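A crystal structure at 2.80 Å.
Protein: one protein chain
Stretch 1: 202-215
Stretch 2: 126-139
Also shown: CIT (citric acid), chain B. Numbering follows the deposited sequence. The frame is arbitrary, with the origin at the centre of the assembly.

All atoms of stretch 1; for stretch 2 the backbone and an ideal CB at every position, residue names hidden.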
# COMPACT_ATOMS: atom_id res chain seq x y z
N LYS A 202 -49.52 -26.76 -7.77
CA LYS A 202 -50.72 -26.38 -7.05
C LYS A 202 -50.86 -27.15 -5.75
O LYS A 202 -51.33 -26.61 -4.74
CB LYS A 202 -51.94 -26.60 -7.95
CG LYS A 202 -51.94 -25.76 -9.22
CD LYS A 202 -52.27 -24.30 -8.94
CE LYS A 202 -52.36 -23.50 -10.23
NZ LYS A 202 -53.40 -24.03 -11.17
N LEU A 203 -50.46 -28.43 -5.74
CA LEU A 203 -50.54 -29.20 -4.51
C LEU A 203 -49.54 -28.70 -3.47
O LEU A 203 -49.89 -28.47 -2.31
CB LEU A 203 -50.30 -30.68 -4.80
CG LEU A 203 -50.31 -31.59 -3.56
CD1 LEU A 203 -51.64 -31.49 -2.83
CD2 LEU A 203 -50.02 -33.03 -3.95
N LEU A 204 -48.28 -28.51 -3.87
CA LEU A 204 -47.27 -28.02 -2.93
C LEU A 204 -47.69 -26.69 -2.33
O LEU A 204 -47.68 -26.51 -1.10
CB LEU A 204 -45.92 -27.90 -3.64
CG LEU A 204 -45.30 -29.22 -4.11
CD1 LEU A 204 -44.19 -28.96 -5.12
CD2 LEU A 204 -44.75 -30.00 -2.93
N SER A 205 -48.06 -25.73 -3.18
CA SER A 205 -48.53 -24.44 -2.67
C SER A 205 -49.74 -24.62 -1.77
O SER A 205 -49.89 -23.92 -0.76
CB SER A 205 -48.85 -23.51 -3.83
OG SER A 205 -50.07 -23.87 -4.45
N MET A 206 -50.61 -25.57 -2.10
CA MET A 206 -51.77 -25.82 -1.25
C MET A 206 -51.36 -26.33 0.12
O MET A 206 -52.05 -26.06 1.11
CB MET A 206 -52.72 -26.82 -1.92
CG MET A 206 -54.03 -27.02 -1.16
SD MET A 206 -54.96 -25.48 -0.96
CE MET A 206 -55.33 -25.53 0.78
N MET A 207 -50.26 -27.08 0.21
CA MET A 207 -49.75 -27.50 1.51
C MET A 207 -49.20 -26.30 2.28
O MET A 207 -49.45 -26.16 3.49
CB MET A 207 -48.67 -28.57 1.34
CG MET A 207 -49.15 -29.82 0.64
SD MET A 207 -50.43 -30.70 1.55
CE MET A 207 -49.49 -31.32 2.95
N SER A 208 -48.43 -25.45 1.59
CA SER A 208 -47.98 -24.21 2.22
C SER A 208 -49.14 -23.45 2.84
O SER A 208 -49.04 -22.95 3.97
CB SER A 208 -47.27 -23.32 1.20
OG SER A 208 -46.00 -23.86 0.85
N GLU A 209 -50.26 -23.36 2.12
CA GLU A 209 -51.45 -22.74 2.69
C GLU A 209 -51.99 -23.54 3.86
O GLU A 209 -52.37 -22.97 4.89
CB GLU A 209 -52.52 -22.58 1.61
CG GLU A 209 -53.82 -21.95 2.10
CD GLU A 209 -54.84 -21.81 1.00
OE1 GLU A 209 -54.46 -21.88 -0.19
OE2 GLU A 209 -56.04 -21.64 1.32
N LEU A 210 -52.02 -24.87 3.73
CA LEU A 210 -52.58 -25.72 4.78
C LEU A 210 -51.94 -25.45 6.13
O LEU A 210 -52.63 -25.17 7.11
CB LEU A 210 -52.41 -27.20 4.41
CG LEU A 210 -52.87 -28.20 5.47
CD1 LEU A 210 -54.38 -28.39 5.42
CD2 LEU A 210 -52.16 -29.53 5.32
N ILE A 211 -50.61 -25.56 6.20
CA ILE A 211 -49.95 -25.51 7.50
C ILE A 211 -50.19 -24.20 8.24
O ILE A 211 -49.90 -24.11 9.43
CB ILE A 211 -48.43 -25.78 7.35
CG1 ILE A 211 -47.79 -24.75 6.41
CG2 ILE A 211 -48.20 -27.20 6.85
CD1 ILE A 211 -46.28 -24.88 6.30
N ALA A 212 -50.72 -23.18 7.56
CA ALA A 212 -51.01 -21.91 8.21
C ALA A 212 -52.41 -21.84 8.81
O ALA A 212 -52.66 -20.98 9.67
CB ALA A 212 -50.86 -20.76 7.22
N LYS A 213 -53.32 -22.72 8.39
CA LYS A 213 -54.71 -22.64 8.80
C LYS A 213 -55.17 -23.81 9.66
O LYS A 213 -56.20 -23.69 10.33
CB LYS A 213 -55.62 -22.53 7.57
CG LYS A 213 -55.27 -21.35 6.68
CD LYS A 213 -56.30 -21.14 5.58
CE LYS A 213 -55.88 -20.01 4.66
NZ LYS A 213 -56.89 -19.76 3.59
N VAL A 214 -54.44 -24.92 9.66
CA VAL A 214 -54.73 -26.05 10.54
C VAL A 214 -53.44 -26.44 11.25
O VAL A 214 -52.37 -26.52 10.62
CB VAL A 214 -55.32 -27.25 9.77
CG1 VAL A 214 -56.49 -26.80 8.90
CG2 VAL A 214 -54.26 -27.95 8.92
N ASP A 215 -53.54 -26.69 12.55
CA ASP A 215 -52.38 -27.14 13.31
C ASP A 215 -51.98 -28.53 12.84
O ASP A 215 -52.82 -29.42 12.68
CB ASP A 215 -52.68 -27.14 14.80
CG ASP A 215 -52.73 -25.74 15.38
OD1 ASP A 215 -53.16 -24.81 14.67
OD2 ASP A 215 -52.34 -25.56 16.56
N UNK A 126 -55.36 -38.11 -8.46
CA UNK A 126 -54.99 -38.20 -7.05
C UNK A 126 -54.35 -36.90 -6.56
O UNK A 126 -54.66 -36.44 -5.45
CB UNK A 126 -54.03 -39.37 -6.83
N UNK A 127 -53.47 -36.31 -7.36
CA UNK A 127 -52.83 -35.05 -6.98
C UNK A 127 -53.89 -34.00 -6.66
O UNK A 127 -53.93 -33.43 -5.56
CB UNK A 127 -51.91 -34.55 -8.09
N UNK A 128 -54.79 -33.75 -7.62
CA UNK A 128 -55.79 -32.71 -7.41
C UNK A 128 -56.87 -33.14 -6.44
O UNK A 128 -57.54 -32.28 -5.85
CB UNK A 128 -56.43 -32.31 -8.74
N UNK A 129 -57.06 -34.45 -6.24
CA UNK A 129 -57.91 -34.91 -5.15
C UNK A 129 -57.34 -34.47 -3.81
O UNK A 129 -58.06 -33.94 -2.95
CB UNK A 129 -58.06 -36.43 -5.19
N UNK A 130 -56.04 -34.69 -3.61
CA UNK A 130 -55.38 -34.21 -2.39
C UNK A 130 -55.55 -32.71 -2.24
O UNK A 130 -55.90 -32.21 -1.16
CB UNK A 130 -53.89 -34.57 -2.40
N UNK A 131 -55.31 -31.96 -3.32
CA UNK A 131 -55.49 -30.51 -3.26
C UNK A 131 -56.89 -30.15 -2.78
O UNK A 131 -57.07 -29.29 -1.91
CB UNK A 131 -55.23 -29.88 -4.63
N UNK A 132 -57.91 -30.81 -3.33
CA UNK A 132 -59.28 -30.56 -2.91
C UNK A 132 -59.46 -30.84 -1.42
O UNK A 132 -60.05 -30.04 -0.69
CB UNK A 132 -60.25 -31.41 -3.73
N UNK A 133 -58.96 -31.98 -0.95
CA UNK A 133 -59.08 -32.31 0.47
C UNK A 133 -58.48 -31.21 1.34
O UNK A 133 -59.12 -30.72 2.28
CB UNK A 133 -58.40 -33.65 0.77
N UNK A 134 -57.25 -30.80 1.03
CA UNK A 134 -56.60 -29.75 1.82
C UNK A 134 -57.44 -28.48 1.82
O UNK A 134 -57.74 -27.92 2.89
CB UNK A 134 -55.20 -29.46 1.28
N UNK A 135 -57.84 -28.01 0.64
CA UNK A 135 -58.64 -26.79 0.58
C UNK A 135 -59.90 -26.92 1.43
O UNK A 135 -60.30 -25.97 2.11
CB UNK A 135 -59.01 -26.47 -0.87
N UNK A 136 -60.55 -28.09 1.40
CA UNK A 136 -61.70 -28.32 2.26
C UNK A 136 -61.30 -28.15 3.72
O UNK A 136 -62.08 -27.65 4.54
CB UNK A 136 -62.29 -29.71 2.02
N UNK A 137 -60.09 -28.58 4.08
CA UNK A 137 -59.59 -28.36 5.43
C UNK A 137 -59.12 -26.92 5.67
O UNK A 137 -58.68 -26.61 6.78
CB UNK A 137 -58.44 -29.33 5.71
N UNK A 138 -59.19 -26.05 4.66
CA UNK A 138 -58.81 -24.65 4.80
C UNK A 138 -60.02 -23.72 4.75
O UNK A 138 -59.90 -22.57 4.32
CB UNK A 138 -57.81 -24.27 3.70
N UNK A 139 -61.18 -24.19 5.20
CA UNK A 139 -62.40 -23.40 5.12
C UNK A 139 -62.87 -22.82 6.44
O UNK A 139 -63.81 -22.03 6.47
CB UNK A 139 -63.52 -24.26 4.53
C1 CIT B . -57.78 -22.53 -7.84
O1 CIT B . -57.58 -23.24 -8.85
O2 CIT B . -58.83 -22.70 -7.19
C2 CIT B . -56.78 -21.49 -7.41
C3 CIT B . -56.61 -20.44 -8.50
O7 CIT B . -57.92 -20.13 -9.03
C4 CIT B . -55.99 -19.14 -7.99
C5 CIT B . -54.72 -19.38 -7.21
O3 CIT B . -54.09 -20.46 -7.30
O4 CIT B . -54.26 -18.48 -6.47
C6 CIT B . -55.75 -20.98 -9.64
O5 CIT B . -55.35 -20.21 -10.54
O6 CIT B . -55.43 -22.19 -9.69

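The two helices run nearly parallel, their N-to-C directions 19° apart and their axes 9.2 Å apart at closest approach, so the contact repeats along one stripe of stretch 2.

Position 126 starts the stretch out of reach of stretch 1, which therefore sets no rule; it is Ala126.

At 127 the CA-to-CB bond points sideways, and the ideal CB lies 4.8 Å from Leu203 CD2. A medium or large apolar side chain could close that gap. Ile127 does so, its CG2 4.0 Å from Leu203 CB.

Position 128 points away, and only a long side chain could return to stretch 1. Near Lys202 an acid might look natural, yet the residue is Arg128. Its NH2 packs 3.6 Å from Lys202 CG and sits 3.7 Å from Lys202 NZ, a like-charged pair; the guanidinium has hydrogen-bond partners elsewhere in the structure.

Position 129 is out of reach, and the residue is Ala129.

Position 130 points toward stretch 1, where the ideal CB is already 3.8 Å from Leu203 CD1. A small residue suffices, and Ala130 makes the contact with its CB alone.

At 131 the CA of Leu203 is 5.3 Å from the local CA, one of the nearest backbone pairs. The bond points sideways, with apolar atoms of Leu203 and Met206 close by and Lys202 O 5.1 Å from the ideal CB. An apolar stem carrying a donor would suit; Gln, Lys or Arg could all be considered. Arg131 extends with chi1 to chi3 all t, lays its CG 3.9 Å from Met206 CG, and gives a weak hydrogen bond from NE to Lys202 O at 3.1 Å. Lys202 CD lies over one face of its guanidinium.

Positions 132 and 133 turn away and sideways, beyond contact. They are Thr132 and Ser133, the latter bonding through OG to Ala129 O within its own helix.

Position 134 points toward stretch 1 among Met206, Met207 and Leu210. With Met206 CG 3.6 Å from the ideal CB, a flexible apolar chain is favoured; Leu or Met would be reasonable. Met134 threads between neighbours, its CG 3.9 Å from Met207 SD and its SD 3.7 Å from Leu210 CD2.

At 135, sideways, Met206 CE is 4.1 Å from the ideal CB, and Glu209 beyond invites a long base. Arg135 keeps NH2 4.4 Å from Glu209 OE1, too far for a salt bridge, while NH1 hydrogen-bonds CIT O2 at 2.6 Å.

Position 136 points away, opening a type I turn that runs to 139; it is Ile136.

Position 137 points toward Leu210 and Val214, so an apolar residue fits. Met137 sets CB 4.2 Å from Leu210 CD1.

At 138 the ideal CB is 3.9 Å from Lys213 CD and 4.0 Å from both Glu209 OE2 and Met206 CE, so a small side chain such as Ala, Ser or Cys suits this crowded spot. Cys138 brings SG 3.3 Å from Met206 CE.

Position 139 makes no contact; Gly139 closes the turn.

Stretch 2 126-139: AIRAARTSMRIMCG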
# COMPACT_ATOMS: atom_id res chain seq x y z
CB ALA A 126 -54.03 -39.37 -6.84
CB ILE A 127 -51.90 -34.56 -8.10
CG1 ILE A 127 -50.74 -35.55 -8.28
CG2 ILE A 127 -51.35 -33.17 -7.80
CD1 ILE A 127 -49.89 -35.30 -9.51
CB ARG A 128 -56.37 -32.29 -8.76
CG ARG A 128 -55.37 -31.50 -9.58
CD ARG A 128 -56.03 -30.74 -10.71
NE ARG A 128 -55.12 -29.74 -11.28
CZ ARG A 128 -54.97 -28.50 -10.83
NH1 ARG A 128 -55.67 -28.08 -9.78
NH2 ARG A 128 -54.12 -27.68 -11.42
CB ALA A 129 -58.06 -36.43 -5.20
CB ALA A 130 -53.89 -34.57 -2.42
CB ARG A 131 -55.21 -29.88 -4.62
CG ARG A 131 -55.29 -28.36 -4.60
CD ARG A 131 -54.63 -27.74 -5.81
NE ARG A 131 -54.32 -26.33 -5.59
CZ ARG A 131 -55.10 -25.31 -5.94
NH1 ARG A 131 -56.27 -25.52 -6.54
NH2 ARG A 131 -54.71 -24.07 -5.68
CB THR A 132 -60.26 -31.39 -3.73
OG1 THR A 132 -60.21 -30.97 -5.10
CG2 THR A 132 -61.69 -31.25 -3.21
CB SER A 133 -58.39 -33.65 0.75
OG SER A 133 -59.03 -34.71 0.07
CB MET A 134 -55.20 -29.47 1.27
CG MET A 134 -54.27 -30.68 1.26
SD MET A 134 -54.14 -31.50 2.86
CE MET A 134 -55.09 -32.99 2.56
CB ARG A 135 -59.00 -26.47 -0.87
CG ARG A 135 -59.98 -25.31 -1.00
CD ARG A 135 -59.87 -24.66 -2.35
NE ARG A 135 -58.62 -23.92 -2.50
CZ ARG A 135 -58.14 -23.48 -3.66
NH1 ARG A 135 -58.80 -23.72 -4.79
NH2 ARG A 135 -56.99 -22.82 -3.70
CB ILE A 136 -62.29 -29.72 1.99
CG1 ILE A 136 -63.00 -29.72 0.63
CG2 ILE A 136 -63.27 -30.12 3.11
CD1 ILE A 136 -63.41 -31.10 0.16
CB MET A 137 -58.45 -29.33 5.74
CG MET A 137 -58.92 -30.71 6.16
SD MET A 137 -57.57 -31.79 6.66
CE MET A 137 -56.83 -32.15 5.07
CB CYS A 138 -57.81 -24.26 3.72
SG CYS A 138 -56.19 -25.02 3.91
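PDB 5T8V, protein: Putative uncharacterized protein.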